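Local coordinates for protein ribosomal RNA small subunit methyltransferase Nep1 (Archaeoglobus fulgidus, PDB 3O7B) that probably methylates N1 of a specific pseudouridine in 16S ribosomal RNA, using S-adenosyl-L-methionine as methyl donor, and acts as a homodimer in ribosome biogenesis, at residues 37-42 and 138-143; 64-69 and 73-78; 142-145 and 150-153. One frame throughout, in Å; residues are numbered along the deposited sequence.

Interaction 1 (37-42 and 138-143); sequences LELIPQ and KLFEER
F140, near the C-terminal end of helix 129-142, lies against L37, E38 and L39 of the extended segment 37-42, and two kinds of contact cross between them; no hydrogen bond does. The first is apolar packing. The side chain of L39 runs antiparallel alongside that of F140, with L39 CD1 3.7 Å from F140 CB and L39 CG 4.0 Å from F140 CD2. At the other end of the ring, L37 CG approaches F140 CE1 at 4.0 Å. F140 CG is anti to its carbonyl carbon (chi1 -83°), a rotation that carries the ring off the helix and under the loop. Replacing F140 with alanine would probably open a gap beneath L37 and L39 and cost the helix its apolar hold on the loop.

The second kind is ring against backbone. F140 CZ sits 3.7 Å from L37 O and near the CA of E38, both obliquely placed about the ring. L37 O is buried here with no hydrogen-bonding partner in the model, whereas the E38 carboxylate forms a salt bridge with R84.

In the mixed sheet of this SPOUT-family enzyme, the loop emerges after strand 28-35, and helix 129-142 leads into the hairpin at one edge. F155 of that hairpin meets the F140 ring edge-to-face, while L37 also reaches I117 of strand 116-119.

Polar bonds within 138-143 hold the helix end that carries F140. R143 departs from helical geometry with a phi of 77°, yet R143 N still bonds to L139 O at 2.7 Å. Its side chain folds back so that R143 NH1 donates to F140 O at 2.9 Å, on a lone pair and nearly in the guanidinium plane; F155 adds a cation-pi partner.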
loop_
_atom_site.group_PDB
_atom_site.type_symbol
_atom_site.label_atom_id
_atom_site.label_comp_id
_atom_site.label_asym_id
_atom_site.label_seq_id
_atom_site.Cartn_x
_atom_site.Cartn_y
_atom_site.Cartn_z
ATOM N N LEU A 37 -7.115 -11.271 -8.843
ATOM C CA LEU A 37 -8.150 -10.349 -9.260
ATOM C C LEU A 37 -9.117 -11.094 -10.174
ATOM O O LEU A 37 -8.782 -11.431 -11.317
ATOM C CB LEU A 37 -7.467 -9.209 -9.994
ATOM C CG LEU A 37 -8.068 -7.850 -10.219
ATOM C CD1 LEU A 37 -8.225 -7.141 -8.884
ATOM C CD2 LEU A 37 -7.113 -7.098 -11.107
ATOM N N GLU A 38 -10.302 -11.371 -9.648
ATOM C CA GLU A 38 -11.341 -12.087 -10.387
ATOM C C GLU A 38 -12.700 -11.860 -9.755
ATOM O O GLU A 38 -12.799 -11.585 -8.547
ATOM C CB GLU A 38 -11.033 -13.596 -10.424
ATOM C CG GLU A 38 -11.263 -14.338 -9.113
ATOM C CD GLU A 38 -10.706 -15.739 -9.139
ATOM O OE1 GLU A 38 -11.072 -16.485 -10.078
ATOM O OE2 GLU A 38 -9.908 -16.092 -8.249
ATOM N N LEU A 39 -13.747 -12.010 -10.561
ATOM C CA LEU A 39 -15.101 -12.019 -10.045
ATOM C C LEU A 39 -15.405 -13.361 -9.368
ATOM O O LEU A 39 -14.704 -14.352 -9.589
ATOM C CB LEU A 39 -16.102 -11.724 -11.169
ATOM C CG LEU A 39 -15.923 -10.373 -11.869
ATOM C CD1 LEU A 39 -16.895 -10.233 -13.031
ATOM C CD2 LEU A 39 -16.065 -9.223 -10.879
ATOM N N ILE A 40 -16.430 -13.386 -8.528
ATOM C CA ILE A 40 -16.768 -14.609 -7.804
ATOM C C ILE A 40 -17.032 -15.741 -8.821
ATOM O O ILE A 40 -17.876 -15.572 -9.709
ATOM C CB ILE A 40 -17.972 -14.383 -6.856
ATOM C CG1 ILE A 40 -17.577 -13.413 -5.725
ATOM C CG2 ILE A 40 -18.437 -15.715 -6.250
ATOM C CD1 ILE A 40 -18.734 -12.964 -4.834
ATOM N N PRO A 41 -16.286 -16.868 -8.719
ATOM C CA PRO A 41 -16.492 -17.998 -9.630
ATOM C C PRO A 41 -17.903 -18.570 -9.545
ATOM O O PRO A 41 -18.519 -18.600 -8.474
ATOM C CB PRO A 41 -15.468 -19.035 -9.154
ATOM C CG PRO A 41 -14.430 -18.255 -8.461
ATOM C CD PRO A 41 -15.184 -17.139 -7.785
ATOM N N GLN A 42 -18.381 -19.030 -10.699
ATOM C CA GLN A 42 -19.742 -19.507 -10.903
ATOM C C GLN A 42 -20.199 -20.477 -9.820
ATOM O O GLN A 42 -21.287 -20.326 -9.259
ATOM C CB GLN A 42 -19.833 -20.208 -12.268
ATOM C CG GLN A 42 -18.823 -19.718 -13.336
ATOM C CD GLN A 42 -17.348 -19.891 -12.926
ATOM O OE1 GLN A 42 -16.959 -20.910 -12.330
ATOM N NE2 GLN A 42 -16.531 -18.886 -13.237
ATOM N N LYS A 138 -16.272 -2.564 -11.847
ATOM C CA LYS A 138 -16.717 -1.838 -13.029
ATOM C C LYS A 138 -15.872 -2.207 -14.254
ATOM O O LYS A 138 -16.402 -2.397 -15.353
ATOM C CB LYS A 138 -16.665 -0.333 -12.773
ATOM C CG LYS A 138 -17.192 0.498 -13.935
ATOM C CD LYS A 138 -17.102 1.979 -13.633
ATOM C CE LYS A 138 -17.800 2.768 -14.731
ATOM N NZ LYS A 138 -17.836 4.216 -14.380
ATOM N N LEU A 139 -14.561 -2.314 -14.078
ATOM C CA LEU A 139 -13.679 -2.723 -15.156
ATOM C C LEU A 139 -14.063 -4.103 -15.709
ATOM O O LEU A 139 -14.130 -4.289 -16.935
ATOM C CB LEU A 139 -12.229 -2.703 -14.664
ATOM C CG LEU A 139 -11.214 -3.283 -15.646
ATOM C CD1 LEU A 139 -11.041 -2.394 -16.866
ATOM C CD2 LEU A 139 -9.891 -3.492 -14.935
ATOM N N PHE A 140 -14.346 -5.065 -14.835
ATOM C CA PHE A 140 -14.712 -6.407 -15.310
ATOM C C PHE A 140 -16.045 -6.403 -16.062
ATOM O O PHE A 140 -16.242 -7.199 -16.991
ATOM C CB PHE A 140 -14.720 -7.425 -14.170
ATOM C CG PHE A 140 -13.359 -7.990 -13.848
ATOM C CD1 PHE A 140 -12.425 -7.262 -13.109
ATOM C CD2 PHE A 140 -12.997 -9.248 -14.320
ATOM C CE1 PHE A 140 -11.151 -7.795 -12.822
ATOM C CE2 PHE A 140 -11.741 -9.787 -14.036
ATOM C CZ PHE A 140 -10.822 -9.068 -13.290
ATOM N N GLU A 141 -16.938 -5.498 -15.675
ATOM C CA GLU A 141 -18.252 -5.363 -16.299
ATOM C C GLU A 141 -18.192 -4.635 -17.639
ATOM O O GLU A 141 -18.739 -5.120 -18.636
ATOM C CB GLU A 141 -19.185 -4.617 -15.345
ATOM C CG GLU A 141 -20.559 -4.274 -15.932
ATOM C CD GLU A 141 -21.408 -5.490 -16.260
ATOM O OE1 GLU A 141 -21.156 -6.602 -15.733
ATOM O OE2 GLU A 141 -22.364 -5.320 -17.055
ATOM N N GLU A 142 -17.541 -3.474 -17.659
ATOM C CA GLU A 142 -17.523 -2.572 -18.815
ATOM C C GLU A 142 -16.328 -2.783 -19.740
ATOM O O GLU A 142 -16.339 -2.331 -20.887
ATOM C CB GLU A 142 -17.587 -1.111 -18.352
ATOM C CG GLU A 142 -18.815 -0.861 -17.488
ATOM C CD GLU A 142 -19.241 0.587 -17.360
ATOM O OE1 GLU A 142 -18.572 1.503 -17.891
ATOM O OE2 GLU A 142 -20.283 0.802 -16.708
ATOM N N ARG A 143 -15.294 -3.458 -19.222
ATOM C CA ARG A 143 -14.067 -3.860 -19.975
ATOM C C ARG A 143 -13.077 -2.731 -20.217
ATOM O O ARG A 143 -11.946 -2.961 -20.642
ATOM C CB ARG A 143 -14.390 -4.566 -21.317
ATOM C CG ARG A 143 -15.435 -5.663 -21.227
ATOM C CD ARG A 143 -15.155 -6.655 -20.128
ATOM N NE ARG A 143 -14.000 -7.504 -20.420
ATOM C CZ ARG A 143 -13.558 -8.464 -19.608
ATOM N NH1 ARG A 143 -14.156 -8.693 -18.442
ATOM N NH2 ARG A 143 -12.516 -9.200 -19.967
#

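Interaction 2 (64-69 and 73-78)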
loop_
_atom_site.group_PDB
_atom_site.type_symbol
_atom_site.label_atom_id
_atom_site.label_comp_id
_atom_site.label_asym_id
_atom_site.label_seq_id
_atom_site.Cartn_x
_atom_site.Cartn_y
_atom_site.Cartn_z
ATOM N N ILE A 64 -19.396 -9.293 -8.397
ATOM C CA ILE A 64 -18.611 -8.939 -7.206
ATOM C C ILE A 64 -17.203 -9.525 -7.294
ATOM O O ILE A 64 -17.008 -10.671 -7.726
ATOM C CB ILE A 64 -19.330 -9.412 -5.930
ATOM C CG1 ILE A 64 -20.641 -8.631 -5.751
ATOM C CG2 ILE A 64 -18.437 -9.249 -4.683
ATOM C CD1 ILE A 64 -21.574 -9.205 -4.695
ATOM N N LEU A 65 -16.219 -8.710 -6.907
ATOM C CA LEU A 65 -14.827 -9.150 -6.878
ATOM C C LEU A 65 -14.608 -10.114 -5.709
ATOM O O LEU A 65 -15.064 -9.876 -4.582
ATOM C CB LEU A 65 -13.898 -7.937 -6.736
ATOM C CG LEU A 65 -12.454 -8.062 -7.227
ATOM C CD1 LEU A 65 -12.354 -8.118 -8.766
ATOM C CD2 LEU A 65 -11.657 -6.871 -6.705
ATOM N N LEU A 66 -13.914 -11.208 -5.987
ATOM C CA LEU A 66 -13.593 -12.195 -4.963
ATOM C C LEU A 66 -12.576 -11.641 -3.959
ATOM O O LEU A 66 -11.522 -11.134 -4.353
ATOM C CB LEU A 66 -13.081 -13.479 -5.633
ATOM C CG LEU A 66 -12.879 -14.693 -4.724
ATOM C CD1 LEU A 66 -14.222 -15.202 -4.188
ATOM C CD2 LEU A 66 -12.097 -15.806 -5.434
ATOM N N ASP A 67 -12.907 -11.753 -2.683
ATOM C CA ASP A 67 -12.149 -11.117 -1.598
ATOM C C ASP A 67 -12.254 -12.056 -0.418
ATOM O O ASP A 67 -13.337 -12.214 0.165
ATOM C CB ASP A 67 -12.794 -9.758 -1.278
ATOM C CG ASP A 67 -12.110 -9.011 -0.122
ATOM O OD1 ASP A 67 -11.406 -9.621 0.709
ATOM O OD2 ASP A 67 -12.303 -7.776 -0.035
ATOM N N ASP A 68 -11.139 -12.689 -0.064
ATOM C CA ASP A 68 -11.207 -13.707 0.983
ATOM C C ASP A 68 -11.418 -13.179 2.402
ATOM O O ASP A 68 -11.653 -13.969 3.317
ATOM C CB ASP A 68 -10.072 -14.741 0.869
ATOM C CG ASP A 68 -8.805 -14.354 1.593
ATOM O OD1 ASP A 68 -8.623 -13.183 2.008
ATOM O OD2 ASP A 68 -7.962 -15.267 1.742
ATOM N N SER A 69 -11.413 -11.856 2.587
ATOM C CA SER A 69 -11.822 -11.284 3.878
ATOM C C SER A 69 -13.346 -11.232 4.005
ATOM O O SER A 69 -13.884 -10.987 5.101
ATOM C CB SER A 69 -11.200 -9.896 4.106
ATOM O OG SER A 69 -9.811 -10.007 4.379
ATOM N N THR A 73 -15.357 -18.482 3.638
ATOM C CA THR A 73 -16.101 -19.725 3.888
ATOM C C THR A 73 -16.707 -20.323 2.614
ATOM O O THR A 73 -16.946 -21.530 2.554
ATOM C CB THR A 73 -17.174 -19.557 4.972
ATOM O OG1 THR A 73 -18.130 -18.582 4.560
ATOM C CG2 THR A 73 -16.542 -19.120 6.274
ATOM N N ALA A 74 -16.952 -19.487 1.607
ATOM C CA ALA A 74 -17.444 -19.946 0.303
ATOM C C ALA A 74 -16.340 -20.491 -0.609
ATOM O O ALA A 74 -16.631 -21.109 -1.640
ATOM C CB ALA A 74 -18.193 -18.823 -0.391
ATOM N N MET A 75 -15.077 -20.283 -0.245
ATOM C CA MET A 75 -13.965 -20.578 -1.153
ATOM C C MET A 75 -13.324 -21.948 -0.980
ATOM O O MET A 75 -12.367 -22.271 -1.679
ATOM C CB MET A 75 -12.886 -19.493 -1.043
ATOM C CG MET A 75 -13.342 -18.142 -1.580
ATOM S SD MET A 75 -12.244 -16.784 -1.115
ATOM C CE MET A 75 -10.773 -17.180 -2.047
ATOM N N LYS A 76 -13.869 -22.756 -0.070
ATOM C CA LYS A 76 -13.250 -24.030 0.304
ATOM C C LYS A 76 -13.028 -24.983 -0.875
ATOM O O LYS A 76 -12.017 -25.704 -0.909
ATOM C CB LYS A 76 -14.048 -24.719 1.423
ATOM C CG LYS A 76 -14.008 -23.994 2.765
ATOM C CD LYS A 76 -15.078 -24.533 3.722
ATOM C CE LYS A 76 -15.338 -23.563 4.863
ATOM N NZ LYS A 76 -16.420 -24.060 5.754
ATOM N N SER A 77 -13.936 -24.957 -1.848
ATOM C CA SER A 77 -13.886 -25.874 -2.993
ATOM C C SER A 77 -13.082 -25.386 -4.199
ATOM O O SER A 77 -12.977 -26.088 -5.205
ATOM C CB SER A 77 -15.302 -26.211 -3.453
ATOM O OG SER A 77 -15.940 -25.073 -4.011
ATOM N N LEU A 78 -12.537 -24.175 -4.120
ATOM C CA LEU A 78 -11.819 -23.603 -5.261
ATOM C C LEU A 78 -10.449 -24.246 -5.488
ATOM O O LEU A 78 -9.758 -24.571 -4.530
ATOM C CB LEU A 78 -11.649 -22.086 -5.085
ATOM C CG LEU A 78 -12.894 -21.199 -5.090
ATOM C CD1 LEU A 78 -12.422 -19.747 -5.000
ATOM C CD2 LEU A 78 -13.738 -21.402 -6.342
#
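L66 and M75 meet end to end, and the orientation of their ends defines this small buried cluster. L66 presents both methyls. Its CD1 lies 4.0 Å from M75 SD, and its CD2 is 3.9 Å from M75 CE. L66 CG, anti to the backbone N (chi1 -172°), carries both methyls onto M75, and L66 CD2 also meets L78 CD1 at 4.0 Å, again with the two ends facing. The methionine runs out extended as far as its sulfur and then bends at chi3 (68°), which turns CE between L66 CD2 and the methylene of D68.

D68 contributes carbon, not charge, to this meeting. Its CB rests 3.6 Å from M75 SD, while its carboxylate is engaged by R81 in a salt bridge; its side chain also packs on R86, a residue predicted to interact with substrate rRNA.

Local backbone geometry fixes both sides. D67 is the N-cap of the short helix 68-71: D67 OD1 accepts from S69 N at 2.9 Å, on the anti side and 29° out of the carboxylate plane. D67 OD2 is hydrogen-bonded to Y129 OH, and N128 of the second subunit packs on the same residue. Across the contact, a type I turn from M75 to L78, closed by L78 N to M75 O at 3.1 Å, places both side chains on the side facing L66. The contact thus folds the chain back on itself around helix 68-71.

With no hydrogen bond between the two segments, cohesion rests on dispersion between methyls, thioether and methylene, and the cluster ends where the D68 carboxylate turns to R81, beside the predicted RNA-contacting R86.

Interaction 3 (142-145 and 150-153); sequences ERRI and TTLI
I145 and I153 are joined by the straightest bond of this contact: I145 N donates to I153 O at 2.7 Å with an angle of 171° at the hydrogen. In return, I145 O accepts twice, from L152 N at 2.8 Å and from I153 N at 3.2 Å. Two residues, L152 and I153, therefore face one, which is the definition of a classic beta bulge. It interrupts the antiparallel hairpin of strands 144-147 and 150-156, at the point where the second strand turns a corner.

A weaker CA-H...O contact adds to the bridge, with R144 CA 3.2 Å from I153 O. Farther out, the R144 guanidinium crosses T151 at about a right angle, with the threonine hydroxyl over one face, a position unsuited to a direct hydrogen bond. R144 has two recorded conformers, so the water between its NH1 and T151 OG1 is a doubtful link; in the conformer described, its NE forms a salt bridge with E154.

Packing completes the contact. I145 CB and I153 CB are 4.0 Å apart on the same face of the sheet, where both side chains meet L135 of helix 129-142. I145 CG1 is anti to its carbonyl carbon (chi1 -62°), and the end of the chain leads away from I153 toward that helix. L152 CB comes 3.5 Å from I145 O.

The chemistry implies that the pairing between the segments rests on three main-chain hydrogen bonds, while the isoleucines seat the bulged hairpin on the helix and the exposed R144 edge contributes less certainly.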
loop_
_atom_site.group_PDB
_atom_site.type_symbol
_atom_site.label_atom_id
_atom_site.label_comp_id
_atom_site.label_asym_id
_atom_site.label_seq_id
_atom_site.Cartn_x
_atom_site.Cartn_y
_atom_site.Cartn_z
ATOM N N GLU A 142 -17.541 -3.474 -17.659
ATOM C CA GLU A 142 -17.523 -2.572 -18.815
ATOM C C GLU A 142 -16.328 -2.783 -19.740
ATOM O O GLU A 142 -16.339 -2.331 -20.887
ATOM C CB GLU A 142 -17.587 -1.111 -18.352
ATOM C CG GLU A 142 -18.815 -0.861 -17.488
ATOM C CD GLU A 142 -19.241 0.587 -17.360
ATOM O OE1 GLU A 142 -18.572 1.503 -17.891
ATOM O OE2 GLU A 142 -20.283 0.802 -16.708
ATOM N N ARG A 143 -15.294 -3.458 -19.222
ATOM C CA ARG A 143 -14.067 -3.860 -19.975
ATOM C C ARG A 143 -13.077 -2.731 -20.217
ATOM O O ARG A 143 -11.946 -2.961 -20.642
ATOM C CB ARG A 143 -14.390 -4.566 -21.317
ATOM C CG ARG A 143 -15.435 -5.663 -21.227
ATOM C CD ARG A 143 -15.155 -6.655 -20.128
ATOM N NE ARG A 143 -14.000 -7.504 -20.420
ATOM C CZ ARG A 143 -13.558 -8.464 -19.608
ATOM N NH1 ARG A 143 -14.156 -8.693 -18.442
ATOM N NH2 ARG A 143 -12.516 -9.200 -19.967
ATOM N N ARG A 144 -13.503 -1.496 -19.956
ATOM C CA ARG A 144 -12.624 -0.342 -20.065
ATOM C C ARG A 144 -13.113 0.818 -19.213
ATOM O O ARG A 144 -14.324 1.062 -19.101
ATOM C CB ARG A 144 -12.503 0.138 -21.508
ATOM C CG ARG A 144 -13.846 0.427 -22.186
ATOM C CD ARG A 144 -13.719 1.404 -23.353
ATOM N NE ARG A 144 -12.462 1.263 -24.091
ATOM C CZ ARG A 144 -11.875 2.235 -24.789
ATOM N NH1 ARG A 144 -12.428 3.440 -24.871
ATOM N NH2 ARG A 144 -10.733 1.995 -25.420
ATOM N N ILE A 145 -12.145 1.541 -18.657
ATOM C CA ILE A 145 -12.390 2.733 -17.831
ATOM C C ILE A 145 -11.786 3.889 -18.607
ATOM O O ILE A 145 -10.644 3.808 -19.056
ATOM C CB ILE A 145 -11.704 2.585 -16.440
ATOM C CG1 ILE A 145 -12.281 1.383 -15.646
ATOM C CG2 ILE A 145 -11.780 3.911 -15.613
ATOM C CD1 ILE A 145 -13.769 1.445 -15.272
ATOM N N THR A 150 -10.116 9.228 -23.728
ATOM C CA THR A 150 -8.834 8.622 -23.348
ATOM C C THR A 150 -9.066 7.377 -22.494
ATOM O O THR A 150 -9.786 7.419 -21.507
ATOM C CB THR A 150 -7.985 9.628 -22.542
ATOM O OG1 THR A 150 -7.737 10.800 -23.336
ATOM C CG2 THR A 150 -6.654 9.018 -22.115
ATOM N N THR A 151 -8.431 6.268 -22.864
ATOM C CA THR A 151 -8.525 5.051 -22.080
ATOM C C THR A 151 -7.576 5.112 -20.891
ATOM O O THR A 151 -6.401 5.449 -21.033
ATOM C CB THR A 151 -8.229 3.822 -22.952
ATOM O OG1 THR A 151 -9.183 3.784 -24.022
ATOM C CG2 THR A 151 -8.381 2.562 -22.127
ATOM N N LEU A 152 -8.123 4.837 -19.709
ATOM C CA LEU A 152 -7.346 4.782 -18.470
ATOM C C LEU A 152 -6.967 3.352 -18.083
ATOM O O LEU A 152 -5.834 3.100 -17.645
ATOM C CB LEU A 152 -8.118 5.430 -17.311
ATOM C CG LEU A 152 -8.404 6.926 -17.446
ATOM C CD1 LEU A 152 -9.181 7.397 -16.206
ATOM C CD2 LEU A 152 -7.137 7.743 -17.622
ATOM N N ILE A 153 -7.917 2.433 -18.224
ATOM C CA ILE A 153 -7.693 1.029 -17.890
ATOM C C ILE A 153 -8.513 0.206 -18.851
ATOM O O ILE A 153 -9.657 0.534 -19.104
ATOM C CB ILE A 153 -8.145 0.679 -16.454
ATOM C CG1 ILE A 153 -7.669 1.724 -15.428
ATOM C CG2 ILE A 153 -7.681 -0.752 -16.098
ATOM C CD1 ILE A 153 -8.255 1.503 -14.006
HETATM O O HOH W 1 -10.982 5.427 -25.254
#

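How the interactions relate
From the N terminus, the chain leaves strand 28-35 through 37-42, and interaction 1 closes a loop of 95 intervening residues when helix 129-142 returns. Interaction 2 lies wholly within that loop, a short closure around helix 68-71. The two touch directly: E38 O and L66 N, 2.8 Å apart, and I40 N and I64 O, 2.9 Å apart, probably form hydrogen bonds joining the extended segments. Interaction 3 starts on E142 and R143, where interaction 1 ends, and closes the hairpin at the sheet edge; L139 packs on I153 between them. Interactions 2 and 3 are in series and do not touch; interaction 1, on helix 129-142, touches both and links the loop region with the hairpin.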